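Local structure of beta-galactosidase (Bacillus circulans subsp. alkalophilus, 3TTY) at residues 149-154 against 231-236; 609-612 against 618-621; 484-489 against 544-549. The protein probably hydrolyses terminal beta-D-galactose residues of galactosides as a trimeric glycoside hydrolase, binding galactose in a pocket of its TIM barrel. One frame throughout, in Å; residues are numbered along the deposited sequence.

Interaction 1 of 3, residues 149-154 against 231-236. With GLA (alpha-D-galactopyranose), chain H.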
loop_
_atom_site.group_PDB
_atom_site.type_symbol
_atom_site.label_atom_id
_atom_site.label_comp_id
_atom_site.label_asym_id
_atom_site.label_seq_id
_atom_site.Cartn_x
_atom_site.Cartn_y
_atom_site.Cartn_z
ATOM N N ASN A 149 -7.847 -21.802 20.764
ATOM C CA ASN A 149 -6.986 -22.058 19.624
ATOM C C ASN A 149 -6.288 -20.764 19.218
ATOM O O ASN A 149 -6.943 -19.731 19.048
ATOM C CB ASN A 149 -7.779 -22.602 18.435
ATOM C CG ASN A 149 -6.873 -23.144 17.342
ATOM O OD1 ASN A 149 -6.174 -24.134 17.540
ATOM N ND2 ASN A 149 -6.870 -22.490 16.188
ATOM N N GLU A 150 -4.968 -20.830 19.067
ATOM C CA GLU A 150 -4.147 -19.666 18.708
ATOM C C GLU A 150 -4.688 -18.306 19.208
ATOM O O GLU A 150 -5.147 -17.478 18.416
ATOM C CB GLU A 150 -3.900 -19.615 17.188
ATOM C CG GLU A 150 -3.130 -20.800 16.624
ATOM C CD GLU A 150 -2.525 -20.521 15.245
ATOM O OE1 GLU A 150 -3.062 -19.661 14.499
ATOM O OE2 GLU A 150 -1.500 -21.159 14.912
ATOM N N TYR A 151 -4.648 -18.089 20.518
ATOM C CA TYR A 151 -4.902 -16.765 21.080
ATOM C C TYR A 151 -4.074 -15.680 20.365
ATOM O O TYR A 151 -2.900 -15.877 20.060
ATOM C CB TYR A 151 -4.535 -16.759 22.554
ATOM C CG TYR A 151 -5.505 -17.444 23.491
ATOM C CD1 TYR A 151 -6.732 -16.881 23.769
ATOM C CD2 TYR A 151 -5.162 -18.630 24.140
ATOM C CE1 TYR A 151 -7.609 -17.476 24.644
ATOM C CE2 TYR A 151 -6.035 -19.238 25.037
ATOM C CZ TYR A 151 -7.256 -18.646 25.283
ATOM O OH TYR A 151 -8.146 -19.217 26.161
ATOM N N GLY A 152 -4.676 -14.528 20.093
ATOM C CA GLY A 152 -3.938 -13.485 19.400
ATOM C C GLY A 152 -4.770 -12.328 18.903
ATOM O O GLY A 152 -5.996 -12.349 19.004
ATOM N N GLY A 153 -4.095 -11.310 18.366
ATOM C CA GLY A 153 -4.755 -10.094 17.929
ATOM C C GLY A 153 -5.066 -9.163 19.092
ATOM O O GLY A 153 -5.261 -9.605 20.222
ATOM N N TYR A 154 -5.126 -7.865 18.816
ATOM C CA TYR A 154 -5.435 -6.888 19.849
ATOM C C TYR A 154 -6.843 -6.360 19.678
ATOM O O TYR A 154 -7.395 -6.399 18.578
ATOM C CB TYR A 154 -4.461 -5.720 19.800
ATOM C CG TYR A 154 -3.061 -6.095 20.142
ATOM C CD1 TYR A 154 -2.797 -7.119 21.036
ATOM C CD2 TYR A 154 -1.988 -5.433 19.567
ATOM C CE1 TYR A 154 -1.505 -7.467 21.351
ATOM C CE2 TYR A 154 -0.692 -5.780 19.874
ATOM C CZ TYR A 154 -0.457 -6.801 20.766
ATOM O OH TYR A 154 0.843 -7.151 21.081
ATOM N N GLU A 231 -5.124 -14.112 30.765
ATOM C CA GLU A 231 -6.159 -14.296 31.774
ATOM C C GLU A 231 -7.244 -15.241 31.254
ATOM O O GLU A 231 -7.730 -16.116 31.980
ATOM C CB GLU A 231 -6.777 -12.957 32.165
ATOM C CG GLU A 231 -5.950 -12.142 33.157
ATOM C CD GLU A 231 -5.717 -12.901 34.462
ATOM O OE1 GLU A 231 -6.711 -13.360 35.062
ATOM O OE2 GLU A 231 -4.539 -13.059 34.872
ATOM N N CYS A 232 -7.638 -15.063 29.999
ATOM C CA CYS A 232 -8.625 -15.973 29.418
ATOM C C CYS A 232 -8.118 -17.415 29.460
ATOM O O CYS A 232 -8.823 -18.307 29.925
ATOM C CB CYS A 232 -9.005 -15.556 27.995
ATOM S SG CYS A 232 -9.887 -13.970 27.920
ATOM N N PHE A 233 -6.890 -17.645 29.008
ATOM C CA PHE A 233 -6.319 -18.991 29.076
ATOM C C PHE A 233 -6.381 -19.583 30.481
ATOM O O PHE A 233 -6.887 -20.700 30.679
ATOM C CB PHE A 233 -4.871 -19.016 28.597
ATOM C CG PHE A 233 -4.174 -20.322 28.887
ATOM C CD1 PHE A 233 -4.449 -21.450 28.127
ATOM C CD2 PHE A 233 -3.264 -20.426 29.930
ATOM C CE1 PHE A 233 -3.831 -22.658 28.394
ATOM C CE2 PHE A 233 -2.628 -21.628 30.208
ATOM C CZ PHE A 233 -2.907 -22.748 29.444
ATOM N N LYS A 234 -5.856 -18.825 31.444
ATOM C CA LYS A 234 -5.797 -19.245 32.839
ATOM C C LYS A 234 -7.175 -19.528 33.397
ATOM O O LYS A 234 -7.367 -20.484 34.149
ATOM C CB LYS A 234 -5.106 -18.189 33.707
ATOM C CG LYS A 234 -3.721 -17.781 33.207
ATOM C CD LYS A 234 -2.864 -17.114 34.300
ATOM C CE LYS A 234 -3.663 -16.123 35.136
ATOM N NZ LYS A 234 -2.815 -15.400 36.121
ATOM N N MET A 235 -8.133 -18.688 33.031
ATOM C CA MET A 235 -9.501 -18.879 33.465
ATOM C C MET A 235 -10.027 -20.258 33.048
ATOM O O MET A 235 -10.682 -20.932 33.842
ATOM C CB MET A 235 -10.399 -17.768 32.921
ATOM C CG MET A 235 -11.878 -17.986 33.192
ATOM S SD MET A 235 -12.938 -16.944 32.151
ATOM C CE MET A 235 -12.839 -17.802 30.572
ATOM N N GLU A 236 -9.751 -20.675 31.813
ATOM C CA GLU A 236 -10.234 -21.979 31.335
ATOM C C GLU A 236 -9.412 -23.112 31.945
ATOM O O GLU A 236 -9.953 -24.124 32.401
ATOM C CB GLU A 236 -10.219 -22.065 29.799
ATOM C CG GLU A 236 -11.308 -21.241 29.109
ATOM C CD GLU A 236 -11.447 -21.581 27.616
ATOM O OE1 GLU A 236 -11.398 -22.778 27.253
ATOM O OE2 GLU A 236 -11.609 -20.650 26.804
HETATM C C1 GLA H . -3.239 -22.531 12.472
HETATM C C2 GLA H . -4.573 -22.952 13.136
HETATM C C3 GLA H . -5.224 -24.169 12.455
HETATM C C4 GLA H . -5.232 -23.912 10.956
HETATM C C5 GLA H . -3.811 -23.590 10.484
HETATM C C6 GLA H . -3.833 -23.412 8.961
HETATM O O1 GLA H . -2.131 -23.424 12.682
HETATM O O2 GLA H . -4.370 -23.247 14.508
HETATM O O3 GLA H . -6.581 -24.367 12.891
HETATM O O4 GLA H . -6.069 -22.781 10.746
HETATM O O5 GLA H . -3.391 -22.353 11.071
HETATM O O6 GLA H . -2.502 -23.496 8.436
HETATM O O HOH W 1 -10.806 -18.281 26.412
#

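Interaction 2 of 3, residues 609-612 against 618-621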
loop_
_atom_site.group_PDB
_atom_site.type_symbol
_atom_site.label_atom_id
_atom_site.label_comp_id
_atom_site.label_asym_id
_atom_site.label_seq_id
_atom_site.Cartn_x
_atom_site.Cartn_y
_atom_site.Cartn_z
ATOM N N PRO A 609 31.879 -28.041 17.962
ATOM C CA PRO A 609 30.788 -28.569 17.139
ATOM C C PRO A 609 30.373 -29.966 17.579
ATOM O O PRO A 609 31.211 -30.744 18.031
ATOM C CB PRO A 609 31.413 -28.626 15.741
ATOM C CG PRO A 609 32.362 -27.477 15.737
ATOM C CD PRO A 609 32.948 -27.445 17.135
ATOM N N LEU A 610 29.083 -30.265 17.467
ATOM C CA LEU A 610 28.589 -31.614 17.675
ATOM C C LEU A 610 29.311 -32.533 16.704
ATOM O O LEU A 610 29.787 -33.609 17.072
ATOM C CB LEU A 610 27.098 -31.671 17.355
ATOM C CG LEU A 610 26.040 -31.588 18.452
ATOM C CD1 LEU A 610 26.649 -31.279 19.808
ATOM C CD2 LEU A 610 24.985 -30.556 18.069
ATOM N N LEU A 611 29.374 -32.076 15.459
ATOM C CA LEU A 611 29.865 -32.840 14.329
ATOM C C LEU A 611 30.261 -31.816 13.282
ATOM O O LEU A 611 29.699 -30.721 13.248
ATOM C CB LEU A 611 28.727 -33.689 13.772
ATOM C CG LEU A 611 28.889 -35.177 13.481
ATOM C CD1 LEU A 611 29.695 -35.901 14.553
ATOM C CD2 LEU A 611 27.510 -35.787 13.331
ATOM N N ASN A 612 31.230 -32.153 12.436
ATOM C CA ASN A 612 31.507 -31.348 11.254
ATOM C C ASN A 612 30.761 -31.934 10.071
ATOM O O ASN A 612 30.878 -33.126 9.805
ATOM C CB ASN A 612 33.007 -31.285 10.964
ATOM C CG ASN A 612 33.750 -30.429 11.967
ATOM O OD1 ASN A 612 33.727 -29.200 11.884
ATOM N ND2 ASN A 612 34.401 -31.072 12.934
ATOM N N GLU A 618 22.198 -30.205 8.951
ATOM C CA GLU A 618 22.024 -29.716 10.301
ATOM C C GLU A 618 22.252 -30.816 11.325
ATOM O O GLU A 618 21.763 -31.941 11.176
ATOM C CB GLU A 618 20.626 -29.127 10.453
ATOM C CG GLU A 618 20.252 -28.776 11.877
ATOM C CD GLU A 618 18.814 -28.329 11.980
ATOM O OE1 GLU A 618 18.122 -28.317 10.939
ATOM O OE2 GLU A 618 18.374 -28.010 13.101
ATOM N N VAL A 619 23.006 -30.495 12.368
ATOM C CA VAL A 619 23.149 -31.422 13.471
ATOM C C VAL A 619 22.727 -30.790 14.798
ATOM O O VAL A 619 23.156 -29.688 15.133
ATOM C CB VAL A 619 24.585 -31.950 13.578
ATOM C CG1 VAL A 619 24.665 -33.018 14.657
ATOM C CG2 VAL A 619 25.047 -32.497 12.235
ATOM N N ALA A 620 21.891 -31.495 15.550
ATOM C CA ALA A 620 21.456 -31.010 16.848
ATOM C C ALA A 620 21.377 -32.173 17.820
ATOM O O ALA A 620 21.227 -33.322 17.412
ATOM C CB ALA A 620 20.110 -30.308 16.734
ATOM N N GLU A 621 21.458 -31.875 19.112
ATOM C CA GLU A 621 21.594 -32.923 20.103
ATOM C C GLU A 621 20.536 -32.849 21.189
ATOM O O GLU A 621 20.236 -31.775 21.704
ATOM C CB GLU A 621 22.987 -32.867 20.750
ATOM C CG GLU A 621 23.211 -33.953 21.815
ATOM C CD GLU A 621 24.430 -33.685 22.701
ATOM O OE1 GLU A 621 24.510 -32.581 23.281
ATOM O OE2 GLU A 621 25.310 -34.572 22.810
#

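Interaction 3 of 3, residues 484-489 against 544-549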
loop_
_atom_site.group_PDB
_atom_site.type_symbol
_atom_site.label_atom_id
_atom_site.label_comp_id
_atom_site.label_asym_id
_atom_site.label_seq_id
_atom_site.Cartn_x
_atom_site.Cartn_y
_atom_site.Cartn_z
ATOM N N THR A 484 27.162 -8.595 23.196
ATOM C CA THR A 484 26.034 -7.735 22.845
ATOM C C THR A 484 26.424 -6.766 21.729
ATOM O O THR A 484 27.546 -6.836 21.222
ATOM C CB THR A 484 25.350 -7.065 24.085
ATOM O OG1 THR A 484 24.108 -6.468 23.689
ATOM C CG2 THR A 484 26.239 -6.030 24.733
ATOM N N THR A 485 25.506 -5.900 21.309
ATOM C CA THR A 485 25.722 -5.187 20.058
ATOM C C THR A 485 25.392 -3.714 20.141
ATOM O O THR A 485 24.948 -3.225 21.174
ATOM C CB THR A 485 24.836 -5.763 18.922
ATOM O OG1 THR A 485 23.460 -5.488 19.209
ATOM C CG2 THR A 485 25.033 -7.273 18.763
ATOM N N PHE A 486 25.587 -3.024 19.023
ATOM C CA PHE A 486 25.097 -1.671 18.857
ATOM C C PHE A 486 23.638 -1.605 19.307
ATOM O O PHE A 486 22.888 -2.577 19.178
ATOM C CB PHE A 486 25.179 -1.273 17.391
ATOM C CG PHE A 486 24.359 -2.159 16.488
ATOM C CD1 PHE A 486 24.915 -3.294 15.911
ATOM C CD2 PHE A 486 23.023 -1.874 16.239
ATOM C CE1 PHE A 486 24.153 -4.118 15.099
ATOM C CE2 PHE A 486 22.262 -2.691 15.423
ATOM C CZ PHE A 486 22.827 -3.818 14.854
ATOM N N PHE A 487 23.254 -0.448 19.835
ATOM C CA PHE A 487 21.877 -0.160 20.248
ATOM C C PHE A 487 21.367 -1.062 21.375
ATOM O O PHE A 487 20.180 -1.393 21.431
ATOM C CB PHE A 487 20.919 -0.168 19.051
ATOM C CG PHE A 487 19.825 0.862 19.155
ATOM C CD1 PHE A 487 20.130 2.185 19.477
ATOM C CD2 PHE A 487 18.492 0.515 18.952
ATOM C CE1 PHE A 487 19.128 3.146 19.588
ATOM C CE2 PHE A 487 17.491 1.467 19.056
ATOM C CZ PHE A 487 17.815 2.792 19.376
ATOM N N SER A 488 22.263 -1.435 22.281
ATOM C CA SER A 488 21.880 -2.237 23.440
ATOM C C SER A 488 22.077 -1.420 24.708
ATOM O O SER A 488 22.907 -0.508 24.745
ATOM C CB SER A 488 22.718 -3.515 23.516
ATOM O OG SER A 488 22.586 -4.258 22.325
ATOM N N GLY A 489 21.324 -1.745 25.747
ATOM C CA GLY A 489 21.411 -1.004 26.994
ATOM C C GLY A 489 20.990 0.450 26.877
ATOM O O GLY A 489 21.498 1.310 27.586
ATOM N N GLY A 544 26.901 -3.457 8.194
ATOM C CA GLY A 544 25.870 -2.562 7.710
ATOM C C GLY A 544 24.734 -2.238 8.660
ATOM O O GLY A 544 24.770 -2.561 9.848
ATOM N N ILE A 545 23.722 -1.579 8.104
ATOM C CA ILE A 545 22.510 -1.219 8.825
ATOM C C ILE A 545 22.756 -0.110 9.840
ATOM O O ILE A 545 22.366 1.032 9.605
ATOM C CB ILE A 545 21.840 -2.437 9.461
ATOM C CG1 ILE A 545 21.709 -3.555 8.424
ATOM C CG2 ILE A 545 20.466 -2.055 9.999
ATOM C CD1 ILE A 545 20.844 -4.728 8.877
ATOM N N LEU A 546 23.401 -0.428 10.956
ATOM C CA LEU A 546 23.750 0.613 11.924
ATOM C C LEU A 546 25.208 0.523 12.338
ATOM O O LEU A 546 25.757 -0.561 12.448
ATOM C CB LEU A 546 22.843 0.546 13.161
ATOM C CG LEU A 546 21.398 1.030 12.985
ATOM C CD1 LEU A 546 20.427 0.223 13.848
ATOM C CD2 LEU A 546 21.269 2.518 13.268
ATOM N N CYS A 547 25.828 1.669 12.579
ATOM C CA CYS A 547 27.205 1.708 13.052
ATOM C C CYS A 547 27.280 2.510 14.337
ATOM O O CYS A 547 27.046 3.719 14.336
ATOM C CB CYS A 547 28.132 2.326 12.003
ATOM S SG CYS A 547 28.357 1.341 10.485
ATOM N N ASP A 548 27.595 1.833 15.436
ATOM C CA ASP A 548 27.846 2.518 16.699
ATOM C C ASP A 548 29.232 3.153 16.679
ATOM O O ASP A 548 30.206 2.497 16.325
ATOM C CB ASP A 548 27.764 1.521 17.855
ATOM C CG ASP A 548 26.716 1.902 18.877
ATOM O OD1 ASP A 548 26.198 3.042 18.792
ATOM O OD2 ASP A 548 26.423 1.070 19.766
ATOM N N VAL A 549 29.336 4.424 17.058
ATOM C CA VAL A 549 30.653 5.064 17.181
ATOM C C VAL A 549 31.038 5.020 18.646
ATOM O O VAL A 549 30.413 5.696 19.459
ATOM C CB VAL A 549 30.622 6.519 16.692
ATOM C CG1 VAL A 549 31.988 7.187 16.866
ATOM C CG2 VAL A 549 30.183 6.566 15.244
HETATM O O HOH W 2 24.017 2.182 20.762
HETATM O O HOH W 3 24.918 0.767 22.845
#

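Interaction 1 of 3, residues 149-154 against 231-236
Tyr151 reaches from the loop 149-154 onto the helix segment 231-236 and makes all the direct contact between the two. Its CG stands anti to the carbonyl carbon (chi1 -76°), which sends the ring straight at the helix. Atom CE2 packs on Phe233 CB at 3.8 Å, while CE1 lies 4.1 Å from Cys232 CB, so the far end of the ring straddles two successive residues. The Tyr151 and Phe233 side chains run at about a right angle, and CE2 approaches the Phe233 ring at its edge, near the plane. The phenol oxygen rests 3.4 Å from Phe233 CA, close to the helix backbone without bonding to it. This is the tight, buried part. A tyrosine suits it because the ring fills an apolar seat while OH meets a water, lying in the ring plane, at 2.8 Å. That water also donates to Glu236 OE2, whose carboxylate is further held by Thr80 and Thr82. The looser side is the partly exposed flank of the helix, where Lys234 NZ and Glu231 OE2, 3.2 Å apart, form a salt bridge within the helix whose hydrogen bond is weak. At the start of the loop, Asn149 ND2 donates to O2 of the bound galactose (3.1 Å), and Glu150 OE2 lies 3.2 Å from its O1. Tyr151 thus pins to the outer helix 215-243 a loop that leaves strand 142-146 with an Asn-Glu pair at the end of the fourth barrel strand, as in the clan A glycoside hydrolases, here lining the galactose pocket.

Interaction 2 of 3, residues 609-612 against 618-621
Leu610 and Val619 bring the two backbones nearest, their CA atoms 6.9 Å apart, with no hydrogen bond passing between the irregular segment 609-612 and the strand segment 618-621. The strand is an outermost one, within this chain, of the five-stranded antiparallel sheet in the C-terminal domain, and the loop that leads into it from helix 591-604 folds back over one of its faces. Since the main chains stay too far apart to pair, leucines and a valine do the joining. Val619 points both methyls at the loop. With CG1 anti to the backbone N (chi1 -175°), that methyl meets Leu610 CB at 3.9 Å, while CG2 faces Leu611 CB at 4.2 Å. One beta-branched residue therefore serves two neighbouring leucines, and the Leu611 side chain passes across it at about a right angle. Glu621, the next residue on the same face, uses only its aliphatic root here: its CB lies 4.0 Å from Leu610 CG. Its extended chain carries the carboxylate away to Arg674, in a salt bridge, and to Ser628. Ala620, between them, turns its methyl to the other face, toward His337, where a small residue fits. Leu630 of the adjacent strand 627-634 packs against both leucines, extending the apolar patch. On the loop side several main-chain groups are served from a third piece of chain: Asn438 bonds to Leu611 O and Val619 N, and Gln440 to Glu621 N; other backbone bonds of the strand, as at Ala620 with Phe631, go to strand 627-634. Leu610 has an unusual conformation, with chi2 nearly eclipsed at 7°. It lays the CD2 methyl along the strand backbone, 3.6 Å from Val619 O and 3.8 Å from Ala620 CA.

Interaction 3 of 3, residues 484-489 against 544-549
Phe486 lays its ring against Leu546, CE2 lying 3.8 Å from Leu546 CD1 and CD2 3.9 Å from Leu546 CB. The two side chains meet at about a right angle, and the carbonyl oxygen of Leu546, itself bonded to Ser587, sits over one face of the ring. Phe486 CG takes the position between the backbone N and the carbonyl carbon (chi1 60°), which swings the ring over Leu546; CB, placed by the backbone, lies beside the carboxylate of Asp548. A broad flat ring suits this buried place, where helix 423-435 also reaches it through Glu426. The contact lies in the trimerisation domain, whose family belongs to the glutaminase clan: strand 481-485 is one of its parallel strands, and the chain leaving it turns sharply at Phe487, which has left-handed backbone angles. Ser488 and Thr485 tie the turn together. Ser488 OG donates to Thr485 O at 2.8 Å from above the carbonyl plane, and Thr485 OG1 donates to Phe486 O at 3.0 Å. Asp548, on strand 546-552, faces this turn with OD2 only 3.2 Å from Phe486 CA. The buried carboxylate oxygen is gripped by Tyr584 OH and by a water that donates a hydrogen bond to it at 2.8 Å while accepting one from Phe487 N at 2.9 Å. An aspartate thus reaches the amide of the turn through one water, and a second water, donating to Ser488 O, adds a weak bond to OD2. The Phe487 ring stacks on Tyr462 and meets, edge to face, Tyr357 of the second subunit, which falls in sequence between the galactose-pocket residues Glu355 and His358.

How the interactions relate
The three contacts follow the chain in the order interaction 1, interaction 3, interaction 2, each complete before the next begins, and none touches another. Their centres lie about 37 Å (1 to 2), 36 Å (1 to 3) and 30 Å (2 to 3) apart, and they share no sheet or helix. Interaction 1 belongs to the TIM barrel and its galactose pocket, interaction 3 to the trimerisation domain, and interaction 2 to the join between the chain leaving helix 591-604 and the C-terminal sheet. Interactions 1 and 3 thus lie inside two different family regions, and interaction 2 at the entry to the third. Interaction 3 alone touches a second subunit, at a residue close in sequence to pocket residues, so assembly may help to position that site.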